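Local coordinates for protein putative rRNA methylase (Clostridium thermocellum ATCC 27405, PDB 3EEY) that binds S-adenosylmethionine in a Rossmann-like domain and is probably a methyltransferase, with ribosomal RNA as its presumed substrate, at residues Glu46-Ile60 / Arg75-Tyr89. Numbering follows the deposited sequence.
Sequences ENGRVFGFDIQDKAI and RVTLIKDGHQNMDKY. With SAM (S-adenosylmethionine), chain K.
Phe53 and Ile79 lie side by side on parallel strands, 49-53 and 76-79, which helix 57-69 joins in a beta-alpha-beta unit of the Rossmann-like methyltransferase fold. The backbone ladder starts with Val50 N donating to Arg75 O and continues through Gly52, whose N donates to Thr77 O and whose O accepts from Ile79 N. A chi1 of -70° sets Phe53 CG anti to the carbonyl carbon, and the ring lies along Ile79, CE1 3.7 Å from Ile79 CG2 and CZ against Met86 CB. Its edge meets the face of Tyr89 in an offset edge-to-face pair, planes 68° apart. Tyr89 OH donates to Asp81 OD2 at 2.6 Å, while Asp81 OD1 takes Gly82 N and Asn85 ND2 from one carboxylate face, linking the loop to the 3-10 segment 83-88.

At the strands' N-terminal end, Arg75 bends back and NE donates to Gly48 O at 2.7 Å, nearly in the guanidinium plane. Arg49 NH2 sits over one face of that guanidinium, a close approach of like charges with planes 51° apart; Arg49 NH1 bonds Thr77 OG1 weakly.

The C-terminal ends illustrate how this fold holds S-adenosylmethionine. Asp54 accepts from ribose O2' at OD1 and O3' at OD2, Gln56 NE2 donates to O2', Ile55 packs against the adenine, and Gln84 OE1 accepts from N6. Adenine N1 sits over the centre of the His83 ring, whose ND1 bonds Ala29 O, and accepts from His83 N at 2.9 Å.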
loop_
_atom_site.group_PDB
_atom_site.type_symbol
_atom_site.label_atom_id
_atom_site.label_comp_id
_atom_site.label_asym_id
_atom_site.label_seq_id
_atom_site.Cartn_x
_atom_site.Cartn_y
_atom_site.Cartn_z
ATOM N N GLU A 46 17.645 -15.896 17.838
ATOM C CA GLU A 46 17.892 -16.521 19.134
ATOM C C GLU A 46 17.739 -15.552 20.316
ATOM O O GLU A 46 17.213 -15.923 21.371
ATOM C CB GLU A 46 19.298 -17.131 19.126
ATOM C CG GLU A 46 19.652 -17.992 20.329
ATOM C CD GLU A 46 21.153 -18.078 20.564
ATOM O OE1 GLU A 46 21.553 -18.277 21.733
ATOM O OE2 GLU A 46 21.927 -17.941 19.585
ATOM N N ASN A 47 18.196 -14.317 20.125
ATOM C CA ASN A 47 18.211 -13.315 21.186
ATOM C C ASN A 47 16.984 -12.405 21.199
ATOM O O ASN A 47 16.913 -11.455 21.983
ATOM C CB ASN A 47 19.491 -12.483 21.102
ATOM C CG ASN A 47 20.740 -13.320 21.277
ATOM O OD1 ASN A 47 20.845 -14.119 22.210
ATOM N ND2 ASN A 47 21.697 -13.138 20.379
ATOM N N GLY A 48 16.020 -12.702 20.332
ATOM C CA GLY A 48 14.793 -11.925 20.254
ATOM C C GLY A 48 13.667 -12.540 21.055
ATOM O O GLY A 48 13.805 -13.639 21.597
ATOM N N ARG A 49 12.547 -11.831 21.120
ATOM C CA ARG A 49 11.392 -12.281 21.889
ATOM C C ARG A 49 10.084 -12.016 21.137
ATOM O O ARG A 49 9.877 -10.936 20.609
ATOM C CB ARG A 49 11.397 -11.620 23.281
ATOM C CG ARG A 49 10.166 -11.876 24.174
ATOM C CD ARG A 49 9.936 -13.354 24.524
ATOM N NE ARG A 49 11.158 -14.020 24.977
ATOM C CZ ARG A 49 11.240 -15.299 25.330
ATOM N NH1 ARG A 49 10.169 -16.083 25.298
ATOM N NH2 ARG A 49 12.404 -15.797 25.722
ATOM N N VAL A 50 9.223 -13.027 21.091
ATOM C CA VAL A 50 7.891 -12.921 20.523
ATOM C C VAL A 50 6.843 -13.170 21.613
ATOM O O VAL A 50 6.858 -14.208 22.270
ATOM C CB VAL A 50 7.662 -13.965 19.392
ATOM C CG1 VAL A 50 6.278 -13.783 18.746
ATOM C CG2 VAL A 50 8.765 -13.903 18.353
ATOM N N PHE A 51 5.938 -12.213 21.801
ATOM C CA PHE A 51 4.783 -12.413 22.657
ATOM C C PHE A 51 3.590 -12.779 21.791
ATOM O O PHE A 51 3.269 -12.081 20.832
ATOM C CB PHE A 51 4.482 -11.157 23.487
ATOM C CG PHE A 51 5.485 -10.887 24.574
ATOM C CD1 PHE A 51 5.371 -11.512 25.813
ATOM C CD2 PHE A 51 6.544 -10.008 24.362
ATOM C CE1 PHE A 51 6.296 -11.265 26.826
ATOM C CE2 PHE A 51 7.475 -9.752 25.369
ATOM C CZ PHE A 51 7.349 -10.382 26.603
ATOM N N GLY A 52 2.950 -13.889 22.123
ATOM C CA GLY A 52 1.771 -14.347 21.401
ATOM C C GLY A 52 0.537 -14.384 22.276
ATOM O O GLY A 52 0.612 -14.758 23.441
ATOM N N PHE A 53 -0.598 -13.993 21.710
ATOM C CA PHE A 53 -1.848 -13.867 22.446
ATOM C C PHE A 53 -2.978 -14.568 21.720
ATOM O O PHE A 53 -3.086 -14.463 20.495
ATOM C CB PHE A 53 -2.242 -12.386 22.605
ATOM C CG PHE A 53 -1.368 -11.612 23.545
ATOM C CD1 PHE A 53 -1.666 -11.553 24.909
ATOM C CD2 PHE A 53 -0.260 -10.923 23.074
ATOM C CE1 PHE A 53 -0.861 -10.833 25.788
ATOM C CE2 PHE A 53 0.552 -10.204 23.944
ATOM C CZ PHE A 53 0.256 -10.169 25.304
ATOM N N ASP A 54 -3.812 -15.272 22.478
ATOM C CA ASP A 54 -5.114 -15.740 22.007
ATOM C C ASP A 54 -6.008 -16.049 23.205
ATOM O O ASP A 54 -5.522 -16.240 24.321
ATOM C CB ASP A 54 -4.980 -16.969 21.104
ATOM C CG ASP A 54 -6.035 -17.005 20.011
ATOM O OD1 ASP A 54 -7.237 -17.116 20.324
ATOM O OD2 ASP A 54 -5.662 -16.933 18.824
ATOM N N ILE A 55 -7.315 -16.089 22.965
ATOM C CA ILE A 55 -8.296 -16.338 24.021
ATOM C C ILE A 55 -8.810 -17.779 24.014
ATOM O O ILE A 55 -9.606 -18.160 24.877
ATOM C CB ILE A 55 -9.499 -15.343 23.961
ATOM C CG1 ILE A 55 -10.228 -15.426 22.615
ATOM C CG2 ILE A 55 -9.039 -13.921 24.252
ATOM C CD1 ILE A 55 -11.545 -14.679 22.572
ATOM N N GLN A 56 -8.351 -18.572 23.045
ATOM C CA GLN A 56 -8.771 -19.967 22.917
ATOM C C GLN A 56 -7.651 -20.930 23.294
ATOM O O GLN A 56 -6.488 -20.694 22.958
ATOM C CB GLN A 56 -9.252 -20.258 21.495
ATOM C CG GLN A 56 -10.526 -19.520 21.094
ATOM C CD GLN A 56 -11.078 -19.974 19.750
ATOM O OE1 GLN A 56 -11.284 -21.165 19.519
ATOM N NE2 GLN A 56 -11.330 -19.019 18.860
ATOM N N ASP A 57 -8.017 -22.006 23.994
ATOM C CA ASP A 57 -7.084 -23.064 24.394
ATOM C C ASP A 57 -6.609 -23.877 23.196
ATOM O O ASP A 57 -5.466 -24.343 23.168
ATOM C CB ASP A 57 -7.732 -24.000 25.419
ATOM C CG ASP A 57 -7.785 -23.402 26.812
ATOM O OD1 ASP A 57 -6.731 -22.977 27.333
ATOM O OD2 ASP A 57 -8.888 -23.372 27.396
ATOM N N LYS A 58 -7.505 -24.041 22.222
ATOM C CA LYS A 58 -7.234 -24.753 20.973
ATOM C C LYS A 58 -6.164 -24.030 20.153
ATOM O O LYS A 58 -5.288 -24.662 19.561
ATOM C CB LYS A 58 -8.532 -24.890 20.167
ATOM C CG LYS A 58 -8.415 -25.677 18.872
ATOM C CD LYS A 58 -9.726 -25.654 18.091
ATOM C CE LYS A 58 -9.544 -26.125 16.651
ATOM N NZ LYS A 58 -9.165 -27.564 16.551
ATOM N N ALA A 59 -6.236 -22.703 20.142
ATOM C CA ALA A 59 -5.294 -21.873 19.403
ATOM C C ALA A 59 -3.904 -21.807 20.039
ATOM O O ALA A 59 -2.902 -21.774 19.324
ATOM C CB ALA A 59 -5.860 -20.485 19.220
ATOM N N ILE A 60 -3.846 -21.785 21.371
ATOM C CA ILE A 60 -2.573 -21.802 22.102
ATOM C C ILE A 60 -1.846 -23.140 21.901
ATOM O O ILE A 60 -0.628 -23.164 21.714
ATOM C CB ILE A 60 -2.768 -21.453 23.622
ATOM C CG1 ILE A 60 -3.303 -20.021 23.801
ATOM C CG2 ILE A 60 -1.473 -21.642 24.432
ATOM C CD1 ILE A 60 -2.327 -18.891 23.424
ATOM N N ARG A 75 12.093 -18.766 21.972
ATOM C CA ARG A 75 11.960 -17.330 22.093
ATOM C C ARG A 75 10.551 -16.801 22.063
ATOM O O ARG A 75 10.352 -15.635 21.971
ATOM C CB ARG A 75 12.775 -16.621 21.038
ATOM C CG ARG A 75 14.231 -16.632 21.295
ATOM C CD ARG A 75 14.520 -16.699 22.764
ATOM N NE ARG A 75 14.928 -15.416 23.269
ATOM C CZ ARG A 75 15.510 -15.231 24.429
ATOM N NH1 ARG A 75 15.850 -14.020 24.804
ATOM N NH2 ARG A 75 15.755 -16.260 25.211
ATOM N N VAL A 76 9.580 -17.666 22.171
ATOM C CA VAL A 76 8.164 -17.267 22.184
ATOM C C VAL A 76 7.494 -17.429 23.557
ATOM O O VAL A 76 7.552 -18.498 24.161
ATOM C CB VAL A 76 7.350 -18.039 21.106
ATOM C CG1 VAL A 76 5.918 -17.532 21.033
ATOM C CG2 VAL A 76 8.017 -17.920 19.742
ATOM N N THR A 77 6.861 -16.360 24.038
ATOM C CA THR A 77 6.021 -16.408 25.235
ATOM C C THR A 77 4.541 -16.385 24.834
ATOM O O THR A 77 4.016 -15.361 24.384
ATOM C CB THR A 77 6.326 -15.229 26.186
ATOM O OG1 THR A 77 7.725 -15.199 26.482
ATOM C CG2 THR A 77 5.544 -15.349 27.473
ATOM N N LEU A 78 3.874 -17.522 24.992
ATOM C CA LEU A 78 2.456 -17.636 24.654
ATOM C C LEU A 78 1.581 -17.355 25.863
ATOM O O LEU A 78 1.769 -17.944 26.931
ATOM C CB LEU A 78 2.134 -19.016 24.075
ATOM C CG LEU A 78 2.719 -19.363 22.700
ATOM C CD1 LEU A 78 2.369 -20.790 22.322
ATOM C CD2 LEU A 78 2.239 -18.393 21.632
ATOM N N ILE A 79 0.620 -16.452 25.680
ATOM C CA ILE A 79 -0.228 -15.961 26.760
ATOM C C ILE A 79 -1.686 -16.203 26.398
ATOM O O ILE A 79 -2.146 -15.773 25.341
ATOM C CB ILE A 79 0.035 -14.454 27.022
ATOM C CG1 ILE A 79 1.436 -14.258 27.619
ATOM C CG2 ILE A 79 -1.003 -13.874 27.955
ATOM C CD1 ILE A 79 2.133 -13.006 27.160
ATOM N N LYS A 80 -2.405 -16.918 27.261
ATOM C CA LYS A 80 -3.827 -17.124 27.056
ATOM C C LYS A 80 -4.609 -15.992 27.727
ATOM O O LYS A 80 -5.208 -16.156 28.795
ATOM C CB LYS A 80 -4.284 -18.500 27.550
ATOM C CG LYS A 80 -5.640 -18.923 26.989
ATOM C CD LYS A 80 -6.479 -19.625 28.041
ATOM C CE LYS A 80 -7.931 -19.706 27.616
ATOM N NZ LYS A 80 -8.791 -20.274 28.689
ATOM N N ASP A 81 -4.570 -14.833 27.085
ATOM C CA ASP A 81 -5.340 -13.670 27.501
ATOM C C ASP A 81 -5.654 -12.843 26.258
ATOM O O ASP A 81 -5.040 -13.030 25.208
ATOM C CB ASP A 81 -4.545 -12.839 28.515
ATOM C CG ASP A 81 -5.427 -11.938 29.380
ATOM O OD1 ASP A 81 -6.664 -11.900 29.186
ATOM O OD2 ASP A 81 -4.863 -11.259 30.262
ATOM N N GLY A 82 -6.622 -11.940 26.376
ATOM C CA GLY A 82 -6.944 -11.027 25.293
ATOM C C GLY A 82 -5.813 -10.068 25.000
ATOM O O GLY A 82 -5.067 -9.699 25.900
ATOM N N HIS A 83 -5.684 -9.676 23.734
ATOM C CA HIS A 83 -4.659 -8.734 23.296
ATOM C C HIS A 83 -4.878 -7.333 23.854
ATOM O O HIS A 83 -3.934 -6.552 23.946
ATOM C CB HIS A 83 -4.505 -8.698 21.759
ATOM C CG HIS A 83 -5.799 -8.682 20.994
ATOM N ND1 HIS A 83 -5.960 -9.369 19.812
ATOM C CD2 HIS A 83 -6.982 -8.062 21.229
ATOM C CE1 HIS A 83 -7.183 -9.170 19.348
ATOM N NE2 HIS A 83 -7.826 -8.383 20.191
ATOM N N GLN A 84 -6.118 -7.029 24.235
ATOM C CA GLN A 84 -6.443 -5.784 24.945
ATOM C C GLN A 84 -5.705 -5.639 26.282
ATOM O O GLN A 84 -5.593 -4.538 26.811
ATOM C CB GLN A 84 -7.961 -5.648 25.147
ATOM C CG GLN A 84 -8.597 -6.641 26.113
ATOM C CD GLN A 84 -9.067 -7.919 25.439
ATOM O OE1 GLN A 84 -8.575 -8.297 24.375
ATOM N NE2 GLN A 84 -10.018 -8.593 26.064
ATOM N N ASN A 85 -5.185 -6.752 26.801
ATOM C CA ASN A 85 -4.461 -6.769 28.068
ATOM C C ASN A 85 -2.954 -6.941 27.895
ATOM O O ASN A 85 -2.277 -7.350 28.840
ATOM C CB ASN A 85 -4.990 -7.893 28.969
ATOM C CG ASN A 85 -6.467 -7.763 29.281
ATOM O OD1 ASN A 85 -6.953 -6.690 29.647
ATOM N ND2 ASN A 85 -7.191 -8.872 29.161
ATOM N N MET A 86 -2.436 -6.625 26.704
ATOM C CA MET A 86 -1.030 -6.885 26.364
ATOM C C MET A 86 -0.030 -6.093 27.214
ATOM O O MET A 86 1.122 -6.507 27.376
ATOM C CB MET A 86 -0.750 -6.745 24.842
ATOM C CG MET A 86 -0.622 -5.323 24.280
ATOM S SD MET A 86 0.007 -5.182 22.582
ATOM C CE MET A 86 -1.259 -6.093 21.699
ATOM N N ASP A 87 -0.489 -4.973 27.772
ATOM C CA ASP A 87 0.340 -4.102 28.615
ATOM C C ASP A 87 0.658 -4.695 29.995
ATOM O O ASP A 87 1.604 -4.264 30.657
ATOM C CB ASP A 87 -0.314 -2.723 28.770
ATOM C CG ASP A 87 -1.718 -2.795 29.356
ATOM O OD1 ASP A 87 -2.460 -3.762 29.075
ATOM O OD2 ASP A 87 -2.094 -1.865 30.094
ATOM N N LYS A 88 -0.132 -5.680 30.416
ATOM C CA LYS A 88 0.098 -6.407 31.670
ATOM C C LYS A 88 1.292 -7.367 31.596
ATOM O O LYS A 88 1.814 -7.797 32.625
ATOM C CB LYS A 88 -1.155 -7.191 32.075
ATOM C CG LYS A 88 -2.338 -6.320 32.460
ATOM C CD LYS A 88 -3.580 -7.136 32.742
ATOM C CE LYS A 88 -4.755 -6.216 33.004
ATOM N NZ LYS A 88 -6.048 -6.944 33.074
ATOM N N TYR A 89 1.722 -7.692 30.379
ATOM C CA TYR A 89 2.714 -8.732 30.178
ATOM C C TYR A 89 3.988 -8.188 29.561
ATOM O O TYR A 89 5.043 -8.819 29.637
ATOM C CB TYR A 89 2.134 -9.833 29.295
ATOM C CG TYR A 89 0.872 -10.463 29.833
ATOM C CD1 TYR A 89 0.928 -11.569 30.685
ATOM C CD2 TYR A 89 -0.383 -9.969 29.475
ATOM C CE1 TYR A 89 -0.240 -12.161 31.176
ATOM C CE2 TYR A 89 -1.555 -10.552 29.961
ATOM C CZ TYR A 89 -1.472 -11.644 30.813
ATOM O OH TYR A 89 -2.620 -12.230 31.285
HETATM N N SAM K . -2.614 -15.071 12.565
HETATM C CA SAM K . -3.547 -16.225 12.758
HETATM C C SAM K . -3.038 -17.498 12.076
HETATM O O SAM K . -3.786 -18.446 11.812
HETATM O OXT SAM K . -1.847 -17.609 11.787
HETATM C CB SAM K . -4.958 -15.852 12.318
HETATM C CG SAM K . -5.741 -15.136 13.414
HETATM S SD SAM K . -7.518 -15.498 13.395
HETATM C CE SAM K . -8.028 -14.559 11.928
HETATM C "C5'" SAM K . -8.077 -14.464 14.776
HETATM C "C4'" SAM K . -7.620 -15.055 16.113
HETATM O "O4'" SAM K . -7.701 -14.096 17.151
HETATM C "C3'" SAM K . -8.468 -16.252 16.541
HETATM O "O3'" SAM K . -7.605 -17.323 16.844
HETATM C "C2'" SAM K . -9.209 -15.781 17.777
HETATM O "O2'" SAM K . -9.420 -16.810 18.725
HETATM C "C1'" SAM K . -8.268 -14.700 18.298
HETATM N N9 SAM K . -8.928 -13.696 19.155
HETATM C C8 SAM K . -10.253 -13.328 19.187
HETATM N N7 SAM K . -10.406 -12.372 20.136
HETATM C C5 SAM K . -9.198 -12.132 20.704
HETATM C C6 SAM K . -8.769 -11.275 21.712
HETATM N N6 SAM K . -9.607 -10.450 22.336
HETATM N N1 SAM K . -7.440 -11.285 22.072
HETATM C C2 SAM K . -6.529 -12.120 21.464
HETATM N N3 SAM K . -6.958 -12.955 20.464
HETATM C C4 SAM K . -8.265 -12.964 20.095
#